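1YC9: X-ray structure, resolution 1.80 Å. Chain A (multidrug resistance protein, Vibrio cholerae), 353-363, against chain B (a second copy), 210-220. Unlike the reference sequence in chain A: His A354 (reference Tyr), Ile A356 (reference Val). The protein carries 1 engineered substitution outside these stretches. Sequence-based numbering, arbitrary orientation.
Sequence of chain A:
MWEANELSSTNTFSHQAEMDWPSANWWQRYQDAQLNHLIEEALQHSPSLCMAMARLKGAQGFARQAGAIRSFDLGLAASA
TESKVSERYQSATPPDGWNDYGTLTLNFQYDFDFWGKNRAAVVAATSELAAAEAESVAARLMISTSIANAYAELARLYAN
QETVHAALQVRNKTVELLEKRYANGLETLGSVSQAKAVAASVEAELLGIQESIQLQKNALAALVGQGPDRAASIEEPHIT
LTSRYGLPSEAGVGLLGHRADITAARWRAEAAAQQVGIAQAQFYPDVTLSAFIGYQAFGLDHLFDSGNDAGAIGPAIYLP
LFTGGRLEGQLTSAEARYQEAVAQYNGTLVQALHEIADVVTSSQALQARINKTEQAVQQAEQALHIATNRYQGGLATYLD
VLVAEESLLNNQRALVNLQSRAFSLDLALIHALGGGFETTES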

# COMPACT_ATOMS: atom_id res chain seq x y z
N LEU A 353 -7.71 13.01 -15.51
CA LEU A 353 -8.90 13.32 -16.27
C LEU A 353 -10.16 12.72 -15.60
O LEU A 353 -11.22 13.32 -15.64
N HIS A 354 -10.02 11.54 -14.98
CA HIS A 354 -11.13 10.86 -14.31
C HIS A 354 -11.51 11.73 -13.10
O HIS A 354 -12.70 11.94 -12.83
N GLU A 355 -10.51 12.17 -12.37
CA GLU A 355 -10.73 12.93 -11.15
C GLU A 355 -11.44 14.25 -11.45
O GLU A 355 -12.46 14.60 -10.79
N ILE A 356 -10.97 14.92 -12.49
CA ILE A 356 -11.62 16.16 -12.95
C ILE A 356 -13.01 15.91 -13.50
O ILE A 356 -13.94 16.65 -13.16
N ALA A 357 -13.19 14.82 -14.27
CA ALA A 357 -14.49 14.46 -14.77
C ALA A 357 -15.48 14.22 -13.64
O ALA A 357 -16.65 14.61 -13.78
N ASP A 358 -15.03 13.61 -12.54
CA ASP A 358 -15.91 13.29 -11.41
C ASP A 358 -16.30 14.56 -10.68
O ASP A 358 -17.46 14.73 -10.32
N VAL A 359 -15.35 15.46 -10.48
CA VAL A 359 -15.65 16.72 -9.82
C VAL A 359 -16.72 17.50 -10.61
O VAL A 359 -17.68 18.00 -10.04
N VAL A 360 -16.57 17.52 -11.91
CA VAL A 360 -17.52 18.17 -12.81
C VAL A 360 -18.88 17.48 -12.73
O VAL A 360 -19.92 18.12 -12.54
N THR A 361 -18.88 16.17 -12.82
CA THR A 361 -20.11 15.42 -12.71
C THR A 361 -20.84 15.75 -11.42
O THR A 361 -22.04 16.05 -11.43
N SER A 362 -20.13 15.73 -10.31
CA SER A 362 -20.77 15.85 -9.05
C SER A 362 -21.17 17.32 -8.77
O SER A 362 -22.21 17.58 -8.16
N SER A 363 -20.33 18.22 -9.21
CA SER A 363 -20.59 19.65 -9.08
C SER A 363 -21.86 20.02 -9.83
O SER A 363 -22.71 20.73 -9.28
N GLN B 210 -28.55 8.83 -10.33
CA GLN B 210 -28.14 9.26 -11.65
C GLN B 210 -26.72 9.84 -11.65
O GLN B 210 -25.97 9.59 -12.57
N GLU B 211 -26.37 10.58 -10.63
CA GLU B 211 -25.00 11.01 -10.42
C GLU B 211 -24.07 9.81 -10.33
O GLU B 211 -23.08 9.78 -11.05
N SER B 212 -24.38 8.86 -9.45
CA SER B 212 -23.58 7.62 -9.33
C SER B 212 -23.40 6.90 -10.66
O SER B 212 -22.30 6.41 -10.96
N ILE B 213 -24.45 6.84 -11.46
CA ILE B 213 -24.35 6.21 -12.78
C ILE B 213 -23.29 6.90 -13.60
O ILE B 213 -22.43 6.24 -14.23
N GLN B 214 -23.33 8.23 -13.62
CA GLN B 214 -22.36 8.96 -14.40
C GLN B 214 -20.94 8.82 -13.85
O GLN B 214 -20.01 8.66 -14.63
N LEU B 215 -20.79 8.85 -12.53
CA LEU B 215 -19.52 8.59 -11.91
C LEU B 215 -19.00 7.21 -12.25
O LEU B 215 -17.81 7.03 -12.50
N GLN B 216 -19.88 6.24 -12.28
CA GLN B 216 -19.48 4.89 -12.61
C GLN B 216 -19.06 4.75 -14.08
O GLN B 216 -18.10 4.05 -14.40
N LYS B 217 -19.71 5.48 -14.97
CA LYS B 217 -19.25 5.55 -16.36
C LYS B 217 -17.87 6.20 -16.51
O LYS B 217 -17.04 5.75 -17.31
N ASN B 218 -17.64 7.27 -15.74
CA ASN B 218 -16.35 7.89 -15.69
C ASN B 218 -15.30 6.84 -15.26
O ASN B 218 -14.22 6.79 -15.85
N ALA B 219 -15.62 6.02 -14.27
CA ALA B 219 -14.65 5.08 -13.72
C ALA B 219 -14.32 3.99 -14.76
O ALA B 219 -13.15 3.59 -14.92
N LEU B 220 -15.36 3.52 -15.43
CA LEU B 220 -15.21 2.57 -16.54
C LEU B 220 -14.34 3.12 -17.65
O LEU B 220 -13.44 2.44 -18.12

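Which polar contacts tie the two helices together most firmly? Two direct hydrogen bonds do so. Ser A362, in the m rotamer, donates from OG to OE2 of Glu B211 at 2.7 Å; the acid reaches it because its chi1 and chi2 are both t, an extended chain whose end comes nearer to the partner helix although its CA-to-CB bond points sideways. One turn earlier on chain A, and two turns later on chain B, ND2 of Asn B218 donates to OD1 of Asp A358 at 2.9 Å, with a nearly straight N-H...acceptor angle of 162°. Both Asn B218 and Asp A358 are m at chi1, and the carboxylate, like that of Glu B211, swings closer than its sideways CA-to-CB bond would suggest.

How does water extend these links? Water 1 donates to Asp A358 OD2 at 2.5 Å and to the backbone O of Leu B215 at 2.8 Å, and it also hydrogen-bonds His A354 NE2 at 2.9 Å, so one molecule joins two side chains of chain A to a main-chain carbonyl of chain B. Water 2 donates to the backbone O of Ser A362 at 2.9 Å and to Glu B211 OE1 at 2.7 Å, a second bridge between this pair.

Which side chains interlock between the helices? The helices run nearly antiparallel, at 169°, with their axes 9.6 Å apart at closest approach, and each sends a knob toward the other. Thr A361 sits among Glu B211, Gln B214, Leu B215 and Asn B218. Its m rotamer lets OG1 donate back to the O of Ala A357 at 3.0 Å, within its own helix, while CG2 lies 3.7 Å from CD2 of Leu B215. In return, Asn B218 fills the hole formed by His A354, Ala A357, Asp A358 and Thr A361; Ala A357 also points toward chain B, its small CB 3.8 Å from Asn B218 ND2.

What packs around these knobs? Leu B215, with chi1 m and chi2 t, brings CD2 to 3.5 Å from CG of Asp A358 and 3.6 Å from OG of Ser A362, placing a methyl group beside both polar pairs. His A354, which differs from the reference sequence, has chi1 t and leans over the last turn of the chain B stretch: its NE2 lies 3.5 Å from CA of Ala B219, and its CD2 is 3.9 Å from CB of Asn B218. Val A359 and Ser A363 point away, as do Ser B212, Gln B216 and Leu B220.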

# COMPACT_ATOMS: atom_id res chain seq x y z
CB LEU A 353 -8.77 12.84 -17.72
CG LEU A 353 -7.77 13.59 -18.64
CD1 LEU A 353 -7.61 12.90 -19.97
CD2 LEU A 353 -8.16 15.05 -18.87
CB HIS A 354 -10.63 9.49 -13.88
CG HIS A 354 -11.55 8.68 -13.01
ND1 HIS A 354 -11.08 7.65 -12.23
CD2 HIS A 354 -12.90 8.70 -12.84
CE1 HIS A 354 -12.10 7.07 -11.61
NE2 HIS A 354 -13.21 7.70 -11.96
CB GLU A 355 -9.44 13.20 -10.43
CG GLU A 355 -8.97 11.99 -9.62
CD GLU A 355 -7.52 12.09 -9.16
OE1 GLU A 355 -6.97 13.21 -9.13
OE2 GLU A 355 -6.97 11.02 -8.78
CB ILE A 356 -10.78 16.89 -14.02
CG1 ILE A 356 -9.48 17.32 -13.38
CG2 ILE A 356 -11.53 18.18 -14.51
CD1 ILE A 356 -8.33 17.50 -14.34
CB ALA A 357 -14.45 13.25 -15.69
CB ASP A 358 -15.25 12.34 -10.43
CG ASP A 358 -15.37 10.87 -10.85
OD1 ASP A 358 -15.78 10.57 -11.98
OD2 ASP A 358 -15.03 9.94 -10.09
CB VAL A 359 -14.43 17.63 -9.62
CG1 VAL A 359 -14.90 19.01 -9.08
CG2 VAL A 359 -13.40 16.99 -8.70
CB VAL A 360 -17.06 18.14 -14.30
CG1 VAL A 360 -18.16 18.62 -15.24
CG2 VAL A 360 -15.79 18.98 -14.50
CB THR A 361 -19.80 13.91 -12.78
OG1 THR A 361 -19.47 13.57 -14.13
CG2 THR A 361 -21.00 13.10 -12.45
CB SER A 362 -19.89 15.32 -7.93
OG SER A 362 -19.68 13.90 -8.10
CB SER A 363 -19.37 20.45 -9.54
OG SER A 363 -18.33 20.17 -8.62
CB GLN B 210 -29.18 10.24 -12.23
CG GLN B 210 -30.46 9.47 -12.58
CD GLN B 210 -31.59 10.37 -13.10
OE1 GLN B 210 -31.61 11.55 -12.81
NE2 GLN B 210 -32.50 9.79 -13.87
CB GLU B 211 -24.87 11.86 -9.17
CG GLU B 211 -23.47 12.41 -8.96
CD GLU B 211 -23.32 13.27 -7.70
OE1 GLU B 211 -24.33 13.80 -7.13
OE2 GLU B 211 -22.17 13.45 -7.27
CB SER B 212 -24.21 6.68 -8.32
OG SER B 212 -24.30 7.28 -7.05
CB ILE B 213 -25.72 6.18 -13.51
CG1 ILE B 213 -26.61 5.13 -12.90
CG2 ILE B 213 -25.53 5.94 -15.04
CD1 ILE B 213 -28.11 5.09 -13.36
CB GLN B 214 -22.72 10.44 -14.56
CG GLN B 214 -21.71 11.21 -15.40
CD GLN B 214 -21.64 10.76 -16.87
OE1 GLN B 214 -20.54 10.46 -17.39
NE2 GLN B 214 -22.81 10.64 -17.51
CB LEU B 215 -19.63 8.70 -10.38
CG LEU B 215 -19.90 10.11 -9.86
CD1 LEU B 215 -20.07 10.06 -8.36
CD2 LEU B 215 -18.78 11.13 -10.28
CB GLN B 216 -20.59 3.93 -12.32
CG GLN B 216 -20.07 2.49 -12.28
CD GLN B 216 -19.18 2.18 -11.05
OE1 GLN B 216 -18.57 1.16 -11.04
NE2 GLN B 216 -19.12 3.07 -10.06
CB LYS B 217 -20.22 6.32 -17.24
CG LYS B 217 -21.54 5.61 -17.45
CD LYS B 217 -22.54 6.56 -18.13
CE LYS B 217 -23.81 5.78 -18.45
NZ LYS B 217 -24.78 6.54 -19.22
CB ASN B 218 -16.31 9.08 -14.75
CG ASN B 218 -17.20 10.25 -15.20
OD1 ASN B 218 -17.73 10.26 -16.31
ND2 ASN B 218 -17.37 11.20 -14.33
CB ALA B 219 -15.14 4.46 -12.43
CB LEU B 220 -16.55 2.12 -17.08
CG LEU B 220 -17.34 1.09 -16.26
CD1 LEU B 220 -18.86 1.02 -16.60
CD2 LEU B 220 -16.71 -0.33 -16.41
O HOH W 1 -15.78 7.61 -10.72
O HOH W 2 -23.34 16.03 -5.95